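Local coordinates for catalase (PDB 2J2M), which breaks down hydrogen peroxide to water and oxygen at a heme iron, at residues A[131-136]-A[177-182]. Sequence-based numbering, arbitrary orientation.
Sequences LPVFFI and LMHIFT. With HEM (protoporphyrin IX containing Fe), chain E.
Leu131 and Ile180 make the closest approach of this contact. CD1 of Leu131 lies 3.5 Å from CG1 of Ile180, and the two side chains cross at about a right angle. With CG anti to the carbonyl carbon (chi1 -56°) and CD1 anti to CA, Leu131 extends that methyl toward Ile180. Beside this pair the His179 imidazole meets two apolar groups: Val133 CG2 is 3.6 Å from His179 ND1, and Pro132 meets the ring tip to tip, its CG 3.8 Å from NE2 of His179. The approaching groups are methyl and ring methylene carbons, so the loop side offers the imidazole packing and no polar partner; ND1 is hydrogen-bonded to the carbonyl O of Asn175, one turn back.

The loose point is between Phe135 and Ile180, where CZ of Phe135 comes only within 4.4 Å of CG1 of Ile180; Leu177 CD1 closes on the ring edge at 3.8 Å from Phe135 CE2. This looser part is still not a solvent side, since every touching residue is buried; Met176 and Met145 also pack on Phe135.

Phe134 turns from the helix toward the heme. One ring face receives HEM CAB 3.8 Å above its plane, offset toward the rim, and the opposite face has Phe135 CD1 over its centre. An alanine in place of Phe134 would probably open a gap beside the heme vinyl group and leave the Phe135 ring freer to shift.

At the helix end, the carbonyl of His179 accepts from both OG1 and N of Thr182, tying the chain back. The loop after strand 122-129 thus packs its apolar side chains on helix 174-180 while presenting Phe134 to the porphyrin, as part of the buried heme pocket of the catalase fold.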
loop_
_atom_site.group_PDB
_atom_site.type_symbol
_atom_site.label_atom_id
_atom_site.label_comp_id
_atom_site.label_asym_id
_atom_site.label_seq_id
_atom_site.Cartn_x
_atom_site.Cartn_y
_atom_site.Cartn_z
ATOM N N LEU A 131 -14.359 -3.449 31.078
ATOM C CA LEU A 131 -15.785 -3.417 31.338
ATOM C C LEU A 131 -16.439 -4.669 30.756
ATOM O O LEU A 131 -16.089 -5.085 29.655
ATOM C CB LEU A 131 -16.397 -2.137 30.757
ATOM C CG LEU A 131 -15.811 -0.791 31.202
ATOM C CD1 LEU A 131 -16.620 0.361 30.624
ATOM C CD2 LEU A 131 -15.720 -0.675 32.730
ATOM N N PRO A 132 -17.353 -5.286 31.524
ATOM C CA PRO A 132 -17.869 -6.624 31.267
ATOM C C PRO A 132 -18.981 -6.704 30.205
ATOM O O PRO A 132 -19.347 -7.811 29.801
ATOM C CB PRO A 132 -18.387 -7.058 32.648
ATOM C CG PRO A 132 -18.899 -5.799 33.252
ATOM C CD PRO A 132 -17.941 -4.718 32.759
ATOM N N VAL A 133 -19.463 -5.552 29.727
ATOM C CA VAL A 133 -20.490 -5.518 28.679
ATOM C C VAL A 133 -20.105 -4.560 27.555
ATOM O O VAL A 133 -19.061 -3.888 27.656
ATOM C CB VAL A 133 -21.897 -5.185 29.261
ATOM C CG1 VAL A 133 -22.273 -6.198 30.342
ATOM C CG2 VAL A 133 -21.916 -3.781 29.853
ATOM N N PHE A 134 -20.922 -4.532 26.484
ATOM C CA PHE A 134 -20.749 -3.591 25.379
ATOM C C PHE A 134 -21.991 -2.744 25.076
ATOM O O PHE A 134 -23.101 -3.044 25.570
ATOM C CB PHE A 134 -20.245 -4.299 24.108
ATOM C CG PHE A 134 -19.297 -3.473 23.305
ATOM C CD1 PHE A 134 -19.638 -3.046 22.037
ATOM C CD2 PHE A 134 -18.066 -3.073 23.848
ATOM C CE1 PHE A 134 -18.746 -2.261 21.260
ATOM C CE2 PHE A 134 -17.177 -2.269 23.118
ATOM C CZ PHE A 134 -17.516 -1.880 21.793
ATOM N N PHE A 135 -21.804 -1.685 24.281
ATOM C CA PHE A 135 -22.891 -0.754 23.953
ATOM C C PHE A 135 -23.937 -1.390 23.035
ATOM O O PHE A 135 -25.094 -0.996 23.063
ATOM C CB PHE A 135 -22.392 0.529 23.262
ATOM C CG PHE A 135 -21.284 1.298 24.009
ATOM C CD1 PHE A 135 -19.937 0.961 23.836
ATOM C CD2 PHE A 135 -21.593 2.397 24.790
ATOM C CE1 PHE A 135 -18.922 1.674 24.465
ATOM C CE2 PHE A 135 -20.594 3.139 25.413
ATOM C CZ PHE A 135 -19.241 2.773 25.255
ATOM N N ILE A 136 -23.519 -2.359 22.228
ATOM C CA ILE A 136 -24.298 -2.883 21.093
ATOM C C ILE A 136 -24.170 -4.417 21.041
ATOM O O ILE A 136 -23.304 -4.998 21.688
ATOM C CB ILE A 136 -23.860 -2.241 19.704
ATOM C CG1 ILE A 136 -22.366 -2.466 19.396
ATOM C CG2 ILE A 136 -24.150 -0.759 19.647
ATOM C CD1 ILE A 136 -22.010 -2.225 17.941
ATOM N N LEU A 177 -23.576 2.137 29.322
ATOM C CA LEU A 177 -23.597 3.478 29.870
ATOM C C LEU A 177 -23.512 3.444 31.391
ATOM O O LEU A 177 -22.764 4.229 31.955
ATOM C CB LEU A 177 -24.823 4.239 29.363
ATOM C CG LEU A 177 -24.722 5.147 28.107
ATOM C CD1 LEU A 177 -23.550 4.890 27.147
ATOM C CD2 LEU A 177 -26.012 5.115 27.341
ATOM N N MET A 178 -24.239 2.525 32.049
ATOM C CA MET A 178 -24.166 2.365 33.513
ATOM C C MET A 178 -22.757 2.106 34.027
ATOM O O MET A 178 -22.421 2.566 35.112
ATOM C CB MET A 178 -25.064 1.238 34.018
ATOM C CG MET A 178 -26.537 1.496 33.906
ATOM S SD MET A 178 -27.203 2.743 35.049
ATOM C CE MET A 178 -28.926 2.506 34.602
ATOM N N HIS A 179 -21.945 1.375 33.262
ATOM C CA HIS A 179 -20.567 1.036 33.663
ATOM C C HIS A 179 -19.536 2.136 33.365
ATOM O O HIS A 179 -18.667 2.449 34.177
ATOM C CB HIS A 179 -20.122 -0.239 32.941
ATOM C CG HIS A 179 -20.887 -1.465 33.340
ATOM N ND1 HIS A 179 -22.117 -1.780 32.806
ATOM C CD2 HIS A 179 -20.599 -2.446 34.232
ATOM C CE1 HIS A 179 -22.549 -2.911 33.335
ATOM N NE2 HIS A 179 -21.638 -3.346 34.187
ATOM N N ILE A 180 -19.663 2.709 32.180
ATOM C CA ILE A 180 -18.674 3.586 31.599
ATOM C C ILE A 180 -18.681 4.947 32.303
ATOM O O ILE A 180 -17.646 5.623 32.404
ATOM C CB ILE A 180 -18.912 3.665 30.031
ATOM C CG1 ILE A 180 -17.621 3.405 29.249
ATOM C CG2 ILE A 180 -19.653 4.919 29.603
ATOM C CD1 ILE A 180 -16.862 4.618 28.847
ATOM N N PHE A 181 -19.855 5.343 32.803
ATOM C CA PHE A 181 -19.973 6.613 33.518
ATOM C C PHE A 181 -19.849 6.507 35.032
ATOM O O PHE A 181 -20.036 7.507 35.728
ATOM C CB PHE A 181 -21.229 7.373 33.092
ATOM C CG PHE A 181 -21.133 7.963 31.711
ATOM C CD1 PHE A 181 -21.771 7.350 30.637
ATOM C CD2 PHE A 181 -20.404 9.131 31.486
ATOM C CE1 PHE A 181 -21.689 7.886 29.362
ATOM C CE2 PHE A 181 -20.311 9.687 30.197
ATOM C CZ PHE A 181 -20.953 9.062 29.137
ATOM N N THR A 182 -19.521 5.321 35.552
ATOM C CA THR A 182 -18.930 5.238 36.887
ATOM C C THR A 182 -17.487 5.756 36.763
ATOM O O THR A 182 -17.043 6.130 35.665
ATOM C CB THR A 182 -18.952 3.781 37.533
ATOM O OG1 THR A 182 -18.091 2.871 36.823
ATOM C CG2 THR A 182 -20.372 3.217 37.624
HETATM C CHA HEM E . -9.391 -3.184 18.305
HETATM C CHB HEM E . -11.920 -4.726 22.185
HETATM C CHC HEM E . -15.913 -4.801 19.478
HETATM C CHD HEM E . -13.313 -3.945 15.509
HETATM C C1A HEM E . -9.707 -3.635 19.584
HETATM C C2A HEM E . -8.786 -3.849 20.699
HETATM C C3A HEM E . -9.494 -4.276 21.772
HETATM C C4A HEM E . -10.877 -4.341 21.378
HETATM C CMA HEM E . -8.975 -4.641 23.184
HETATM C CAA HEM E . -7.258 -3.594 20.621
HETATM C CBA HEM E . -6.455 -4.840 20.238
HETATM C CGA HEM E . -4.997 -4.439 20.270
HETATM O O1A HEM E . -4.343 -4.388 19.194
HETATM O O2A HEM E . -4.490 -4.141 21.386
HETATM C C1B HEM E . -13.211 -4.947 21.786
HETATM C C2B HEM E . -14.258 -5.604 22.554
HETATM C C3B HEM E . -15.349 -5.607 21.788
HETATM C C4B HEM E . -15.034 -4.970 20.532
HETATM C CMB HEM E . -14.123 -6.229 23.971
HETATM C CAB HEM E . -16.718 -6.226 22.113
HETATM C CBB HEM E . -17.273 -6.106 23.315
HETATM C C1C HEM E . -15.580 -4.675 18.156
HETATM C C2C HEM E . -16.444 -4.889 17.011
HETATM C C3C HEM E . -15.693 -4.655 15.917
HETATM C C4C HEM E . -14.353 -4.280 16.338
HETATM C CMC HEM E . -17.934 -5.344 17.042
HETATM C CAC HEM E . -16.130 -4.717 14.434
HETATM C CBC HEM E . -16.281 -5.883 13.796
HETATM C C1D HEM E . -12.020 -3.624 15.858
HETATM C C2D HEM E . -10.973 -3.267 14.921
HETATM C C3D HEM E . -9.740 -3.041 15.795
HETATM C C4D HEM E . -10.170 -3.279 17.169
HETATM C CMD HEM E . -11.082 -3.192 13.360
HETATM C CAD HEM E . -8.325 -2.654 15.328
HETATM C CBD HEM E . -7.462 -3.916 15.399
HETATM C CGD HEM E . -6.142 -3.755 14.670
HETATM O O1D HEM E . -5.908 -2.755 13.913
HETATM O O2D HEM E . -5.305 -4.668 14.837
HETATM N NA HEM E . -10.969 -3.957 20.050
HETATM N NB HEM E . -13.719 -4.568 20.562
HETATM N NC HEM E . -14.321 -4.313 17.706
HETATM N ND HEM E . -11.508 -3.626 17.145
HETATM FE FE HEM E . -12.553 -4.399 18.794
#